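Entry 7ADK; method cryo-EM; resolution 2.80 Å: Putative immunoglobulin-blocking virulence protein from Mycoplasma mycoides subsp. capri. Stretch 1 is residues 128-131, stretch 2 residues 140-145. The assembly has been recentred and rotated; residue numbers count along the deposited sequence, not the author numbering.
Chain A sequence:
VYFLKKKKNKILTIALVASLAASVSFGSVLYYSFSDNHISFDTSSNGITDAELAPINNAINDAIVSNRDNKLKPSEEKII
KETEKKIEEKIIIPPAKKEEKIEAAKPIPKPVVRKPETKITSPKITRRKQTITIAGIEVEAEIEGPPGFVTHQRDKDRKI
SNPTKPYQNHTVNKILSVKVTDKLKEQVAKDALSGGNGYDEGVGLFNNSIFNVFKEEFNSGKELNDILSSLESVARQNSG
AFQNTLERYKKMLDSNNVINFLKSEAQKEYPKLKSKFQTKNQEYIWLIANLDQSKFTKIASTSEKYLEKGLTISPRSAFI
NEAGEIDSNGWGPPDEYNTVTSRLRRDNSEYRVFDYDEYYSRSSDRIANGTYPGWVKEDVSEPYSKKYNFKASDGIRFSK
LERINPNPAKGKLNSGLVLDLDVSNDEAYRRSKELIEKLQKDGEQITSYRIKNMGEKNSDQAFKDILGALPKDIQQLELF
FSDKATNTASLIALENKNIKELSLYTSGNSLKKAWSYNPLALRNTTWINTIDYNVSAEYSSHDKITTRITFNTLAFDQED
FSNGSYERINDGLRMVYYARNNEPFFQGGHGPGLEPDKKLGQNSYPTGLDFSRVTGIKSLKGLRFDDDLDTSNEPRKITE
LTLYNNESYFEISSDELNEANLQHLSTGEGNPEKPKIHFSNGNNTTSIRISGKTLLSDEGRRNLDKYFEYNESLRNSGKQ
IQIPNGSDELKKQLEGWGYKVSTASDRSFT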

# COMPACT_ATOMS: atom_id res chain seq x y z
N ARG A 128 10.32 -1.43 59.41
CA ARG A 128 10.57 -2.53 58.44
C ARG A 128 10.09 -3.89 59.01
O ARG A 128 9.64 -3.95 60.15
N LYS A 129 10.20 -4.97 58.22
CA LYS A 129 9.98 -6.39 58.63
C LYS A 129 8.58 -6.68 59.19
O LYS A 129 8.41 -7.29 60.25
N GLN A 130 7.55 -6.20 58.50
CA GLN A 130 6.14 -6.30 58.87
C GLN A 130 5.50 -7.65 58.48
O GLN A 130 6.16 -8.57 58.01
N THR A 131 4.18 -7.76 58.60
CA THR A 131 3.37 -8.83 58.01
C THR A 131 2.35 -8.26 57.02
O THR A 131 1.88 -7.13 57.17
N GLU A 140 4.81 -13.06 57.19
CA GLU A 140 5.86 -12.05 57.44
C GLU A 140 6.67 -11.75 56.17
O GLU A 140 7.02 -12.65 55.41
N ALA A 141 6.97 -10.47 55.92
CA ALA A 141 7.64 -10.01 54.70
C ALA A 141 8.51 -8.76 54.91
O ALA A 141 8.19 -7.85 55.68
N GLU A 142 9.60 -8.68 54.16
CA GLU A 142 10.44 -7.50 54.05
C GLU A 142 9.83 -6.54 53.01
O GLU A 142 9.65 -6.92 51.86
N ILE A 143 9.49 -5.32 53.43
CA ILE A 143 8.77 -4.31 52.63
C ILE A 143 9.55 -2.99 52.61
O ILE A 143 10.05 -2.56 53.65
N GLU A 144 9.60 -2.32 51.46
CA GLU A 144 10.27 -1.03 51.27
C GLU A 144 9.34 0.01 50.62
O GLU A 144 8.49 -0.34 49.81
N GLY A 145 9.50 1.29 50.96
CA GLY A 145 8.85 2.39 50.26
C GLY A 145 9.50 2.68 48.91
O GLY A 145 10.72 2.51 48.78

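Residues 140-144 form a strand that pairs in antiparallel fashion with the end of the 128-131 segment, and the two stretches together bury 384 Å² of surface. At Glu140 the backbones come close, with a CA-CA separation of 4.1 Å from Thr131. The side chains of this pair share one face of the sheet, but Glu140, with chi1 in p and chi2 in t, carries its carboxylate away from the first stretch. Thr131 adopts the t rotamer, and its OG1 lies 3.9 Å from Glu140 N, while its hydroxyl hydrogen-bonds next to the stretches.

Ala141 supplies the backbone anchor: its N donates to Gln130 O at 2.9 Å in a nearly linear hydrogen bond. The same carbonyl accepts a CA-H...O contact from Glu140 CA at 3.5 Å. The buried methyl of Ala141 lies on the sheet face shared with the Gln130 side chain.

The CA-to-CB bond of Glu142 points away from the first stretch, but its m, p conformation folds the chain back, leaving OE2 4.0 Å from Lys129 CG. The lysine continues outward, so its ammonium takes no part in this contact.

Ile143, buried and in the m, m rotamer, meets the long side chain of Gln130. With chi1 in p and chi2 in t, the end of the glutamine comes nearer to the second stretch, and its OE1 lies 3.5 Å from Ile143 CB, a van der Waals approach.

Glu144 provides the main polar side-chain link. Its m, m conformation brings the carboxylate to the edge of the Arg128 guanidinium; the CA-to-CB bond of Arg128 points sideways, but its m, t, t chain brings the guanidinium within reach of the carboxylate. Arg128 NH1 forms a salt bridge with Glu144 OE2 at 2.8 Å, and Arg128 NE donates to Glu144 OE1 at 2.9 Å, with a weak additional bond to Glu144 OE2 at 3.0 Å. Gly145 makes no contact.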

# COMPACT_ATOMS: atom_id res chain seq x y z
CB ARG A 128 12.07 -2.59 58.03
CG ARG A 128 12.48 -1.60 56.95
CD ARG A 128 13.94 -1.78 56.55
NE ARG A 128 14.30 -0.96 55.40
CZ ARG A 128 14.96 0.18 55.38
NH1 ARG A 128 15.11 0.82 54.27
NH2 ARG A 128 15.46 0.72 56.43
CB LYS A 129 11.14 -6.86 59.53
CG LYS A 129 12.49 -6.94 58.80
CD LYS A 129 13.69 -6.40 59.59
CE LYS A 129 13.87 -7.05 60.96
NZ LYS A 129 15.09 -6.59 61.64
CB GLN A 130 5.40 -5.09 58.26
CG GLN A 130 5.35 -5.09 56.73
CD GLN A 130 4.58 -3.90 56.17
OE1 GLN A 130 5.14 -2.96 55.67
NE2 GLN A 130 3.28 -3.88 56.24
CB THR A 131 2.74 -9.73 59.08
OG1 THR A 131 1.94 -10.72 58.49
CG2 THR A 131 1.84 -8.98 60.06
CB GLU A 140 6.74 -12.45 58.63
CG GLU A 140 7.51 -13.75 58.46
CD GLU A 140 8.27 -14.15 59.73
OE1 GLU A 140 9.21 -13.44 60.13
OE2 GLU A 140 7.93 -15.19 60.32
CB ALA A 141 6.58 -9.75 53.64
CB GLU A 142 11.88 -7.90 53.72
CG GLU A 142 12.62 -8.49 54.93
CD GLU A 142 12.18 -9.91 55.34
OE1 GLU A 142 12.19 -10.83 54.50
OE2 GLU A 142 11.85 -10.12 56.52
CB ILE A 143 7.34 -4.07 53.17
CG1 ILE A 143 6.47 -5.33 53.27
CG2 ILE A 143 6.59 -2.98 52.39
CD1 ILE A 143 6.14 -6.02 51.95
CB GLU A 144 11.52 -1.21 50.40
CG GLU A 144 12.56 -2.17 51.00
CD GLU A 144 13.14 -1.73 52.35
OE1 GLU A 144 13.40 -2.59 53.22
OE2 GLU A 144 13.40 -0.52 52.56